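Long-range contacts in Alpha/beta hydrolase (Legionella pneumophila subsp. pneumophila str. Philadelphia 1, PDB 4EZI), which is of unknown function but has the alpha/beta-hydrolase fold and may be a lipase-like enzyme that cleaves ester bonds of acylglycerols: residues 171-176 and 299-304; 192-197 and 306-311. One frame throughout, in Å; residues are numbered along the deposited sequence.

Contact 1 of 2, residues 171-176 and 299-304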
loop_
_atom_site.group_PDB
_atom_site.type_symbol
_atom_site.label_atom_id
_atom_site.label_comp_id
_atom_site.label_asym_id
_atom_site.label_seq_id
_atom_site.Cartn_x
_atom_site.Cartn_y
_atom_site.Cartn_z
ATOM N N GLY A 171 1.091 2.008 -0.340
ATOM C CA GLY A 171 0.915 0.815 0.465
ATOM C C GLY A 171 1.693 0.743 1.747
ATOM O O GLY A 171 1.304 0.005 2.644
ATOM N N GLY A 172 2.776 1.509 1.821
ATOM C CA GLY A 172 3.446 1.666 3.112
ATOM C C GLY A 172 2.556 2.417 4.081
ATOM O O GLY A 172 2.459 2.066 5.253
ATOM N N PHE A 173 1.919 3.475 3.583
ATOM C CA PHE A 173 0.913 4.192 4.360
ATOM C C PHE A 173 -0.258 3.269 4.726
ATOM O O PHE A 173 -0.671 3.216 5.876
ATOM C CB PHE A 173 0.491 5.426 3.560
ATOM C CG PHE A 173 -0.568 6.284 4.207
ATOM C CD1 PHE A 173 -1.913 6.050 4.017
ATOM C CD2 PHE A 173 -0.200 7.373 4.971
ATOM C CE1 PHE A 173 -2.870 6.871 4.577
ATOM C CE2 PHE A 173 -1.153 8.205 5.516
ATOM C CZ PHE A 173 -2.483 7.949 5.349
ATOM N N SER A 174 -0.772 2.521 3.759
ATOM C CA SER A 174 -1.863 1.589 4.050
ATOM C C SER A 174 -1.474 0.612 5.147
ATOM O O SER A 174 -2.289 0.275 5.999
ATOM C CB SER A 174 -2.195 0.794 2.799
ATOM O OG SER A 174 -2.572 1.636 1.733
ATOM N N THR A 175 -0.239 0.119 5.098
ATOM C CA THR A 175 0.244 -0.836 6.075
ATOM C C THR A 175 0.246 -0.240 7.483
ATOM O O THR A 175 -0.202 -0.883 8.452
ATOM C CB THR A 175 1.648 -1.323 5.681
ATOM O OG1 THR A 175 1.571 -2.045 4.461
ATOM C CG2 THR A 175 2.278 -2.219 6.744
ATOM N N ILE A 176 0.742 0.988 7.614
ATOM C CA ILE A 176 0.773 1.654 8.916
ATOM C C ILE A 176 -0.642 1.885 9.460
ATOM O O ILE A 176 -0.904 1.610 10.636
ATOM C CB ILE A 176 1.549 2.970 8.824
ATOM C CG1 ILE A 176 3.053 2.721 8.731
ATOM C CG2 ILE A 176 1.211 3.926 10.000
ATOM C CD1 ILE A 176 3.685 2.293 10.123
ATOM N N PHE A 299 -3.640 12.276 7.428
ATOM C CA PHE A 299 -2.316 11.883 6.991
ATOM C C PHE A 299 -1.432 11.338 8.080
ATOM O O PHE A 299 -0.575 10.527 7.785
ATOM C CB PHE A 299 -1.588 13.036 6.296
ATOM C CG PHE A 299 -0.788 12.612 5.110
ATOM C CD1 PHE A 299 -1.393 12.422 3.877
ATOM C CD2 PHE A 299 0.573 12.391 5.208
ATOM C CE1 PHE A 299 -0.650 12.051 2.775
ATOM C CE2 PHE A 299 1.305 12.007 4.110
ATOM C CZ PHE A 299 0.694 11.835 2.900
ATOM N N ASN A 300 -1.561 11.845 9.307
ATOM C CA ASN A 300 -0.541 11.643 10.360
ATOM C C ASN A 300 -0.859 10.443 11.238
ATOM O O ASN A 300 -1.747 10.501 12.079
ATOM C CB ASN A 300 -0.383 12.909 11.193
ATOM C CG ASN A 300 0.211 14.065 10.391
ATOM O OD1 ASN A 300 0.755 13.865 9.303
ATOM N ND2 ASN A 300 0.133 15.282 10.949
ATOM N N HIS A 301 -0.141 9.362 10.992
ATOM C CA HIS A 301 -0.338 8.090 11.683
ATOM C C HIS A 301 0.996 7.490 12.083
ATOM O O HIS A 301 1.349 6.392 11.700
ATOM C CB HIS A 301 -1.147 7.138 10.800
ATOM C CG HIS A 301 -2.524 7.644 10.510
ATOM N ND1 HIS A 301 -3.602 7.375 11.326
ATOM C CD2 HIS A 301 -2.997 8.420 9.503
ATOM C CE1 HIS A 301 -4.677 7.974 10.842
ATOM N NE2 HIS A 301 -4.330 8.633 9.751
ATOM N N TYR A 302 1.741 8.233 12.876
ATOM C CA TYR A 302 3.031 7.767 13.331
ATOM C C TYR A 302 3.191 7.978 14.830
ATOM O O TYR A 302 4.315 8.000 15.317
ATOM C CB TYR A 302 4.159 8.432 12.539
ATOM C CG TYR A 302 4.059 9.937 12.486
ATOM C CD1 TYR A 302 4.569 10.699 13.512
ATOM C CD2 TYR A 302 3.431 10.599 11.422
ATOM C CE1 TYR A 302 4.459 12.092 13.512
ATOM C CE2 TYR A 302 3.324 11.996 11.412
ATOM C CZ TYR A 302 3.840 12.728 12.462
ATOM O OH TYR A 302 3.742 14.113 12.478
ATOM N N ASP A 303 2.070 8.067 15.538
ATOM C CA ASP A 303 2.085 8.319 16.979
ATOM C C ASP A 303 1.113 7.416 17.717
ATOM O O ASP A 303 0.233 7.870 18.452
ATOM C CB ASP A 303 1.746 9.790 17.242
ATOM C CG ASP A 303 2.025 10.211 18.684
ATOM O OD1 ASP A 303 2.929 9.628 19.334
ATOM O OD2 ASP A 303 1.339 11.151 19.154
ATOM N N PHE A 304 1.274 6.116 17.513
ATOM C CA PHE A 304 0.533 5.100 18.238
ATOM C C PHE A 304 1.518 4.033 18.684
ATOM O O PHE A 304 2.612 3.911 18.144
ATOM C CB PHE A 304 -0.586 4.492 17.391
ATOM C CG PHE A 304 -0.113 3.746 16.160
ATOM C CD1 PHE A 304 0.069 4.418 14.963
ATOM C CD2 PHE A 304 0.130 2.374 16.207
ATOM C CE1 PHE A 304 0.497 3.729 13.826
ATOM C CE2 PHE A 304 0.553 1.691 15.071
ATOM C CZ PHE A 304 0.723 2.370 13.884
#
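Phe173 and Ile176 both send a branch of their side chains to segment 299-304 by an anti arrangement: CG of Phe173 lies anti to its backbone N (chi1 179°), and CG2 of Ile176 is likewise anti to its own N. The Phe173 ring arrives edge first. Its CE2 stands 3.3 Å from Phe299 O, which lies near the ring plane, so the carbonyl meets C-H groups of the rim and not the pi cloud. CE2 is also over one face of the Phe299 ring, 4.4 Å from CG of Phe299, with the two planes turned 43° apart in an oblique pair. One turn further along the helix, Ile176 CG2 presses against His301 O at 3.0 Å, a tight methyl-to-carbonyl contact. The same methyl lies at the edge of the Phe304 ring, 3.9 Å from CE1 of Phe304. The polar end of His301 turns elsewhere, with ND1 hydrogen-bonded to Glu180, one turn beyond Ile176 on helix 170-185. Contact here is by apolar groups and carbonyl oxygens, without hydrogen bonds between the segments. Outside it, Trp203 meets Phe299 edge-to-face and Phe333 does the same to Phe304. The loop that follows helix 292-299 thus lies against helix 170-185, with helix 134-154 touching Phe173 and His301, and helix 323-334 touching Ile176, on the way to strand 310-314.

Contact 2 of 2, residues 192-197 and 306-311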
loop_
_atom_site.group_PDB
_atom_site.type_symbol
_atom_site.label_atom_id
_atom_site.label_comp_id
_atom_site.label_asym_id
_atom_site.label_seq_id
_atom_site.Cartn_x
_atom_site.Cartn_y
_atom_site.Cartn_z
ATOM N N SER A 192 2.573 -10.275 13.923
ATOM C CA SER A 192 3.940 -10.775 14.156
ATOM C C SER A 192 5.031 -9.783 13.773
ATOM O O SER A 192 6.056 -9.712 14.431
ATOM C CB SER A 192 4.168 -12.099 13.408
ATOM O OG SER A 192 3.126 -13.024 13.667
ATOM N N ALA A 193 4.836 -9.025 12.699
ATOM C CA ALA A 193 5.855 -8.074 12.250
ATOM C C ALA A 193 5.236 -7.195 11.180
ATOM O O ALA A 193 4.357 -7.629 10.430
ATOM C CB ALA A 193 7.072 -8.765 11.688
ATOM N N VAL A 194 5.724 -5.962 11.086
ATOM C CA VAL A 194 5.190 -4.935 10.191
ATOM C C VAL A 194 6.381 -4.221 9.538
ATOM O O VAL A 194 7.285 -3.778 10.244
ATOM C CB VAL A 194 4.304 -3.949 10.978
ATOM C CG1 VAL A 194 3.715 -2.901 10.031
ATOM C CG2 VAL A 194 3.189 -4.706 11.684
ATOM N N ALA A 195 6.357 -4.056 8.216
ATOM C CA ALA A 195 7.475 -3.454 7.506
ATOM C C ALA A 195 6.969 -2.574 6.337
ATOM O O ALA A 195 6.989 -2.979 5.176
ATOM C CB ALA A 195 8.449 -4.516 7.003
ATOM N N PRO A 196 6.503 -1.347 6.623
ATOM C CA PRO A 196 6.136 -0.421 5.562
ATOM C C PRO A 196 7.363 0.008 4.780
ATOM O O PRO A 196 8.341 0.447 5.369
ATOM C CB PRO A 196 5.528 0.762 6.318
ATOM C CG PRO A 196 6.224 0.739 7.601
ATOM C CD PRO A 196 6.374 -0.716 7.945
ATOM N N GLY A 197 7.268 -0.066 3.450
ATOM C CA GLY A 197 8.329 0.304 2.551
ATOM C C GLY A 197 8.091 1.650 1.902
ATOM O O GLY A 197 7.027 1.904 1.330
ATOM N N PRO A 306 3.098 0.632 18.765
ATOM C CA PRO A 306 3.106 -0.576 17.931
ATOM C C PRO A 306 2.919 -1.810 18.793
ATOM O O PRO A 306 3.436 -1.878 19.923
ATOM C CB PRO A 306 4.498 -0.581 17.324
ATOM C CG PRO A 306 5.050 0.752 17.526
ATOM C CD PRO A 306 4.397 1.322 18.733
ATOM N N THR A 307 2.161 -2.767 18.279
ATOM C CA THR A 307 1.880 -4.019 18.979
ATOM C C THR A 307 2.602 -5.213 18.314
ATOM O O THR A 307 2.252 -6.374 18.539
ATOM C CB THR A 307 0.368 -4.265 19.005
ATOM O OG1 THR A 307 -0.119 -4.236 17.652
ATOM C CG2 THR A 307 -0.352 -3.211 19.881
ATOM N N ALA A 308 3.620 -4.900 17.512
ATOM C CA ALA A 308 4.465 -5.879 16.848
ATOM C C ALA A 308 5.767 -5.204 16.474
ATOM O O ALA A 308 5.804 -3.974 16.314
ATOM C CB ALA A 308 3.796 -6.401 15.583
ATOM N N PRO A 309 6.832 -5.988 16.291
ATOM C CA PRO A 309 8.060 -5.447 15.724
ATOM C C PRO A 309 7.791 -4.691 14.435
ATOM O O PRO A 309 7.014 -5.166 13.584
ATOM C CB PRO A 309 8.900 -6.704 15.468
ATOM C CG PRO A 309 8.394 -7.699 16.453
ATOM C CD PRO A 309 6.940 -7.423 16.638
ATOM N N LEU A 310 8.463 -3.557 14.295
ATOM C CA LEU A 310 8.198 -2.597 13.234
ATOM C C LEU A 310 9.496 -2.137 12.585
ATOM O O LEU A 310 10.386 -1.624 13.268
ATOM C CB LEU A 310 7.436 -1.401 13.809
ATOM C CG LEU A 310 7.143 -0.226 12.882
ATOM C CD1 LEU A 310 6.221 -0.651 11.743
ATOM C CD2 LEU A 310 6.540 0.925 13.687
ATOM N N LEU A 311 9.552 -2.281 11.262
ATOM C CA LEU A 311 10.687 -1.855 10.464
ATOM C C LEU A 311 10.234 -0.807 9.450
ATOM O O LEU A 311 9.441 -1.124 8.596
ATOM C CB LEU A 311 11.316 -3.034 9.709
ATOM C CG LEU A 311 12.416 -2.675 8.713
ATOM C CD1 LEU A 311 13.608 -2.063 9.394
ATOM C CD2 LEU A 311 12.832 -3.855 7.841
#
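Val194 meets the chain around Leu310 with both of its backbone polar atoms. Its N donates to Pro309 O at 2.9 Å, with a bent N-H...O angle of 142°, while Val194 O receives Leu311 N, also at 2.9 Å and straighter at 167°. One residue bonded to the two neighbours of its partner is the signature of a parallel bridge. Each acceptor has a C-H contact too: Ala193 CA reaches Pro309 O, and Leu310 CA lies 3.3 Å from Val194 O. The next bond in this pattern would need an N-H at position 196, which proline lacks. In the conformer of Pro196 described, its CD instead approaches Leu311 O at 3.2 Å, and Ala195 CA is as close to the same oxygen. Pairing resumes beyond, where Pro196 is hydrogen-bonded to Val313.

On one face of the pair, Val194 and Leu310 cross obliquely. CG of Leu310 is anti to its backbone N (chi1 176°), and its CD1 comes within 3.8 Å of Val194 CG1. Pro196, in the same conformer, adds to this face, its CD 3.8 Å from Leu310 CD1 and the two side chains crossing at about a right angle. On the other face Ala195 CB lies 4.2 Å from Leu311 CB. Two helices back these faces: Thr175 and Phe179 of helix 170-185 touch Val194, whereas Phe365 of helix 355-370 touches Ala193 and Leu311. Strand 162-168 bonds to the far edge of strand 193-197. Adjacent parallel strands sandwiched between helices in this way form the central sheet of the alpha/beta-hydrolase fold.

Helix 170-185 joins the two: contact 1 packs a loop against it, and contact 2 is part of the sheet it covers, through Val194. Their centres lie 11 Å apart and they touch directly, Thr175 CG2 standing 3.7 Å from Val194 CG1 and Ile176 CD1 4.2 Å from Leu310 CD1. The chain leaving 299-304 continues almost at once into 306-311. Gly171 closes a GxSxG sequence consistent with a nucleophile elbow whose Ser169, with His351 and Asp318, probably forms a catalytic triad; Phe173 lies near these residues without touching them. A bound di(hydroxyethyl)ether is about 4 Å from the Phe299 side chain but about 12 Å from that of Pro196, so contact 1 is the nearer to this PEG fragment.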